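Local coordinates for protein agarase (Pseudoalteromonas fuliginea, PDB 6XJ9) that probably hydrolyses the beta-1,4 linkages of agarose, as a glycoside hydrolase family 50 agarase from a marine bacterium, at residues G523-T528 against V585-L590; E541-M546 against E569-V574. All blocks are in the same frame, centred on the assembly; numbering follows the deposited sequence.

Interaction 1: G523-T528 against V585-L590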
loop_
_atom_site.group_PDB
_atom_site.type_symbol
_atom_site.label_atom_id
_atom_site.label_comp_id
_atom_site.label_asym_id
_atom_site.label_seq_id
_atom_site.Cartn_x
_atom_site.Cartn_y
_atom_site.Cartn_z
ATOM N N GLY A 523 22.792 -38.124 -10.204
ATOM C CA GLY A 523 23.772 -37.796 -11.232
ATOM C C GLY A 523 25.222 -37.951 -10.771
ATOM O O GLY A 523 26.051 -38.498 -11.497
ATOM N N ILE A 524 25.523 -37.463 -9.560
ATOM C CA ILE A 524 26.870 -37.501 -9.011
ATOM C C ILE A 524 27.310 -38.959 -8.885
ATOM O O ILE A 524 28.466 -39.284 -9.139
ATOM C CB ILE A 524 26.929 -36.786 -7.649
ATOM C CG1 ILE A 524 26.649 -35.284 -7.755
ATOM C CG2 ILE A 524 28.258 -37.072 -6.943
ATOM C CD1 ILE A 524 27.761 -34.503 -8.424
ATOM N N VAL A 525 26.377 -39.812 -8.454
ATOM C CA VAL A 525 26.637 -41.228 -8.228
ATOM C C VAL A 525 26.850 -41.892 -9.586
ATOM O O VAL A 525 27.893 -42.491 -9.818
ATOM C CB VAL A 525 25.488 -41.891 -7.445
ATOM C CG1 VAL A 525 25.547 -43.412 -7.512
ATOM C CG2 VAL A 525 25.449 -41.428 -5.992
ATOM N N ILE A 526 25.861 -41.747 -10.480
ATOM C CA ILE A 526 25.904 -42.378 -11.789
ATOM C C ILE A 526 27.219 -42.026 -12.479
ATOM O O ILE A 526 27.992 -42.918 -12.823
ATOM C CB ILE A 526 24.659 -42.013 -12.621
ATOM C CG1 ILE A 526 23.397 -42.636 -12.014
ATOM C CG2 ILE A 526 24.840 -42.425 -14.078
ATOM C CD1 ILE A 526 22.124 -41.898 -12.331
ATOM N N ASN A 527 27.486 -40.728 -12.642
ATOM C CA ASN A 527 28.657 -40.268 -13.377
ATOM C C ASN A 527 29.954 -40.735 -12.717
ATOM O O ASN A 527 30.919 -41.072 -13.398
ATOM C CB ASN A 527 28.678 -38.742 -13.505
ATOM C CG ASN A 527 29.829 -38.253 -14.353
ATOM O OD1 ASN A 527 30.906 -37.956 -13.832
ATOM N ND2 ASN A 527 29.617 -38.195 -15.661
ATOM N N THR A 528 30.002 -40.713 -11.381
ATOM C CA THR A 528 31.227 -41.069 -10.686
ATOM C C THR A 528 31.495 -42.572 -10.803
ATOM O O THR A 528 32.651 -42.976 -10.912
ATOM C CB THR A 528 31.212 -40.549 -9.241
ATOM O OG1 THR A 528 31.082 -39.123 -9.257
ATOM C CG2 THR A 528 32.457 -40.924 -8.471
ATOM N N VAL A 585 18.793 -48.355 -3.984
ATOM C CA VAL A 585 19.074 -48.375 -2.554
ATOM C C VAL A 585 20.563 -48.085 -2.355
ATOM O O VAL A 585 20.946 -47.338 -1.450
ATOM C CB VAL A 585 18.595 -49.677 -1.866
ATOM C CG1 VAL A 585 19.230 -49.881 -0.500
ATOM C CG2 VAL A 585 17.078 -49.727 -1.743
ATOM N N ASP A 586 21.385 -48.630 -3.254
ATOM C CA ASP A 586 22.820 -48.397 -3.274
ATOM C C ASP A 586 23.137 -46.962 -3.711
ATOM O O ASP A 586 24.065 -46.352 -3.177
ATOM C CB ASP A 586 23.528 -49.454 -4.129
ATOM C CG ASP A 586 23.224 -50.866 -3.646
ATOM O OD1 ASP A 586 23.177 -51.050 -2.429
ATOM O OD2 ASP A 586 22.985 -51.752 -4.490
ATOM N N PHE A 587 22.384 -46.441 -4.689
ATOM C CA PHE A 587 22.556 -45.071 -5.163
ATOM C C PHE A 587 22.366 -44.104 -3.999
ATOM O O PHE A 587 23.084 -43.115 -3.869
ATOM C CB PHE A 587 21.625 -44.776 -6.347
ATOM C CG PHE A 587 22.068 -45.334 -7.683
ATOM C CD1 PHE A 587 22.974 -46.383 -7.768
ATOM C CD2 PHE A 587 21.581 -44.799 -8.871
ATOM C CE1 PHE A 587 23.381 -46.885 -8.999
ATOM C CE2 PHE A 587 21.963 -45.319 -10.102
ATOM C CZ PHE A 587 22.875 -46.354 -10.165
ATOM N N SER A 588 21.396 -44.432 -3.142
ATOM C CA SER A 588 21.064 -43.656 -1.961
ATOM C C SER A 588 22.199 -43.698 -0.938
ATOM O O SER A 588 22.502 -42.684 -0.316
ATOM C CB SER A 588 19.776 -44.150 -1.385
ATOM O OG SER A 588 19.132 -43.106 -0.682
ATOM N N ILE A 589 22.811 -44.879 -0.772
ATOM C CA ILE A 589 23.919 -45.089 0.153
ATOM C C ILE A 589 25.118 -44.266 -0.314
ATOM O O ILE A 589 25.772 -43.598 0.492
ATOM C CB ILE A 589 24.244 -46.597 0.275
ATOM C CG1 ILE A 589 23.240 -47.319 1.187
ATOM C CG2 ILE A 589 25.679 -46.834 0.727
ATOM C CD1 ILE A 589 23.355 -48.838 1.168
ATOM N N LEU A 590 25.352 -44.284 -1.633
ATOM C CA LEU A 590 26.494 -43.624 -2.245
ATOM C C LEU A 590 26.314 -42.106 -2.176
ATOM O O LEU A 590 27.228 -41.405 -1.737
ATOM C CB LEU A 590 26.693 -44.148 -3.675
ATOM C CG LEU A 590 27.045 -45.636 -3.795
ATOM C CD1 LEU A 590 27.344 -46.037 -5.241
ATOM C CD2 LEU A 590 28.209 -46.009 -2.893
#
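Ile524 O is gripped by two donors of Thr528, one residue before Val525, which packs on Phe587. Thr528 OG1 lies 2.6 Å from Ile524 O, in the carbonyl plane, and Thr528 N adds the helical bond. This turns the hydroxyl of a buried threonine back into its own helix. The motif is a pair of helices packed almost at right angles: the short helix 523-529 against the start of the long helix 584-609. The axes of segments 523-528 and 585-590 approach to 9.4 Å at an angle of 99°. The interface itself is apolar. Val525 is directed at the other helix, and both its methyls touch it. CG1, anti to the backbone N (chi1 165°), sits over one face of the Phe587 ring in a CH-pi contact, 4.2 Å from the ring centroid and offset toward the rim. It also touches Leu590 CD1. Val525 CG2 meets the backbone at Phe587 O (3.6 Å) and Leu590 at CB (3.8 Å). Ile576, from a loop, touches both Ile526 and Phe587. The carboxylate of Asp586 takes a salt bridge from Lys549 and hydrogen bonds from Tyr550 and Trp560. Ile526 reaches the phenyl ring obliquely, with its CG1 3.6 Å from Phe587 CE2.

Interaction 2: E541-M546 against E569-V574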
loop_
_atom_site.group_PDB
_atom_site.type_symbol
_atom_site.label_atom_id
_atom_site.label_comp_id
_atom_site.label_asym_id
_atom_site.label_seq_id
_atom_site.Cartn_x
_atom_site.Cartn_y
_atom_site.Cartn_z
ATOM N N GLU A 541 35.889 -44.504 -2.835
ATOM C CA GLU A 541 35.023 -44.687 -1.676
ATOM C C GLU A 541 33.788 -45.509 -2.043
ATOM O O GLU A 541 33.382 -46.367 -1.269
ATOM C CB GLU A 541 34.632 -43.374 -0.990
ATOM C CG GLU A 541 33.741 -43.562 0.237
ATOM C CD GLU A 541 34.408 -44.176 1.463
ATOM O OE1 GLU A 541 35.610 -44.524 1.390
ATOM O OE2 GLU A 541 33.723 -44.323 2.490
ATOM N N PHE A 542 33.188 -45.225 -3.207
ATOM C CA PHE A 542 32.015 -45.953 -3.669
ATOM C C PHE A 542 32.346 -47.443 -3.826
ATOM O O PHE A 542 31.535 -48.305 -3.496
ATOM C CB PHE A 542 31.489 -45.353 -4.978
ATOM C CG PHE A 542 30.811 -44.001 -4.888
ATOM C CD1 PHE A 542 30.610 -43.363 -3.675
ATOM C CD2 PHE A 542 30.319 -43.390 -6.034
ATOM C CE1 PHE A 542 29.966 -42.135 -3.611
ATOM C CE2 PHE A 542 29.682 -42.157 -5.971
ATOM C CZ PHE A 542 29.498 -41.535 -4.756
ATOM N N SER A 543 33.540 -47.741 -4.347
ATOM C CA SER A 543 33.995 -49.118 -4.496
ATOM C C SER A 543 34.063 -49.808 -3.134
ATOM O O SER A 543 33.632 -50.950 -3.004
ATOM C CB SER A 543 35.318 -49.159 -5.204
ATOM O OG SER A 543 35.162 -48.823 -6.577
ATOM N N ARG A 544 34.592 -49.094 -2.126
ATOM C CA ARG A 544 34.756 -49.600 -0.770
ATOM C C ARG A 544 33.406 -50.046 -0.206
ATOM O O ARG A 544 33.296 -51.157 0.311
ATOM C CB ARG A 544 35.455 -48.548 0.099
ATOM C CG ARG A 544 36.012 -49.071 1.415
ATOM C CD ARG A 544 36.549 -48.006 2.353
ATOM N NE ARG A 544 35.552 -47.082 2.897
ATOM C CZ ARG A 544 34.621 -47.377 3.806
ATOM N NH1 ARG A 544 33.785 -46.437 4.217
ATOM N NH2 ARG A 544 34.512 -48.605 4.291
ATOM N N LEU A 545 32.376 -49.195 -0.370
ATOM C CA LEU A 545 31.069 -49.373 0.250
ATOM C C LEU A 545 30.301 -50.524 -0.388
ATOM O O LEU A 545 29.561 -51.231 0.302
ATOM C CB LEU A 545 30.258 -48.072 0.152
ATOM C CG LEU A 545 30.756 -46.932 1.037
ATOM C CD1 LEU A 545 30.086 -45.609 0.675
ATOM C CD2 LEU A 545 30.535 -47.266 2.503
ATOM N N MET A 546 30.432 -50.673 -1.712
ATOM C CA MET A 546 29.713 -51.720 -2.421
ATOM C C MET A 546 30.339 -53.094 -2.143
ATOM O O MET A 546 29.623 -54.089 -2.044
ATOM C CB MET A 546 29.673 -51.430 -3.925
ATOM C CG MET A 546 28.761 -50.253 -4.281
ATOM S SD MET A 546 27.037 -50.547 -3.775
ATOM C CE MET A 546 26.970 -49.690 -2.200
ATOM N N GLU A 569 36.960 -54.531 -12.640
ATOM C CA GLU A 569 36.134 -53.913 -13.665
ATOM C C GLU A 569 35.313 -52.794 -13.022
ATOM O O GLU A 569 35.295 -51.672 -13.522
ATOM C CB GLU A 569 35.233 -54.932 -14.378
ATOM C CG GLU A 569 34.648 -54.413 -15.689
ATOM C CD GLU A 569 33.606 -55.277 -16.386
ATOM O OE1 GLU A 569 33.666 -56.517 -16.251
ATOM O OE2 GLU A 569 32.729 -54.708 -17.071
ATOM N N PHE A 570 34.667 -53.115 -11.890
ATOM C CA PHE A 570 33.793 -52.182 -11.196
ATOM C C PHE A 570 34.565 -50.909 -10.862
ATOM O O PHE A 570 34.097 -49.801 -11.132
ATOM C CB PHE A 570 33.164 -52.831 -9.962
ATOM C CG PHE A 570 32.249 -51.915 -9.188
ATOM C CD1 PHE A 570 30.873 -51.979 -9.355
ATOM C CD2 PHE A 570 32.766 -50.964 -8.316
ATOM C CE1 PHE A 570 30.035 -51.121 -8.656
ATOM C CE2 PHE A 570 31.927 -50.111 -7.615
ATOM C CZ PHE A 570 30.562 -50.188 -7.790
ATOM N N ASP A 571 35.767 -51.104 -10.307
ATOM C CA ASP A 571 36.658 -50.050 -9.853
ATOM C C ASP A 571 37.098 -49.175 -11.021
ATOM O O ASP A 571 37.245 -47.962 -10.863
ATOM C CB ASP A 571 37.863 -50.647 -9.123
ATOM C CG ASP A 571 37.499 -51.258 -7.779
ATOM O OD1 ASP A 571 36.307 -51.170 -7.399
ATOM O OD2 ASP A 571 38.407 -51.818 -7.122
ATOM N N LYS A 572 37.318 -49.810 -12.181
ATOM C CA LYS A 572 37.800 -49.126 -13.373
ATOM C C LYS A 572 36.717 -48.189 -13.912
ATOM O O LYS A 572 37.021 -47.091 -14.376
ATOM C CB LYS A 572 38.214 -50.148 -14.440
ATOM C CG LYS A 572 38.963 -49.589 -15.646
ATOM C CD LYS A 572 39.360 -50.657 -16.657
ATOM C CE LYS A 572 39.982 -50.086 -17.918
ATOM N NZ LYS A 572 40.158 -51.115 -18.973
ATOM N N GLY A 573 35.460 -48.641 -13.858
ATOM C CA GLY A 573 34.355 -47.897 -14.439
ATOM C C GLY A 573 33.173 -48.808 -14.749
ATOM O O GLY A 573 33.349 -49.842 -15.388
ATOM N N VAL A 574 31.978 -48.416 -14.275
ATOM C CA VAL A 574 30.733 -49.115 -14.570
ATOM C C VAL A 574 29.796 -48.142 -15.267
ATOM O O VAL A 574 29.655 -47.004 -14.825
ATOM C CB VAL A 574 30.026 -49.640 -13.302
ATOM C CG1 VAL A 574 28.930 -50.643 -13.633
ATOM C CG2 VAL A 574 30.983 -50.196 -12.264
#
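Ser543 and Asp571 form the polar link between helix 537-550 and the last turn of the short helix 567-572. Ser543 OG donates to Asp571 OD1 at 2.7 Å, approaching from well above the carboxylate plane. The contact is a helix-helix junction in a helical, strand-free part of the chain, with an apolar patch beside the bond. Phe570 fills that patch. Its CG is anti to the backbone N (chi1 180°), and its ring reaches across to helix 537-550. Ser543 OG lies at the ring edge, 3.6 Å from Phe570 CE2. Met546 meets the end of the ring obliquely, with its CG 3.9 Å from Phe570 CZ. The rest of the methionine bends away toward helix 584-609, where it touches Asp586 and Leu590.

The next shell holds these groups in place. Lys547 forms a salt bridge with Asp571 OD2, so both carboxylate oxygens have partners on helix 537-550. Lys539, from the same helix, hydrogen-bonds to Phe570 O. Trp567 meets the Phe570 ring edge-to-face. On the outer side of helix 537-550, Arg544 grips Glu541 side-on through NE and NH1. Back at the junction, Asp571 OD1 lies in the plane of the Phe570 ring, at its edge, as does the Ser543 OG that it binds.

In the fold
Interaction 2 is nested within the chain loop closed by interaction 1, and their centres lie 11 Å apart. Both belong to a helical cluster to one side of the chain's centre. Both are largely buried, but their chemistry differs. The contact of 523-528 with 585-590 is made of apolar side chains, whereas that of 541-546 with 569-574 adds a serine-aspartate bond, and Lys572 and Arg544 on its outer sides are exposed. Interaction 2 also lies farther out, its centre about 37 Å from the chain centre against 27 Å. Phe542 and Met546 join the two. The Phe542 ring packs on Val525 and Thr528, Phe542 CE1 lies 3.4 Å from Leu590 O, and Met546 SD packs on Asp586 CB.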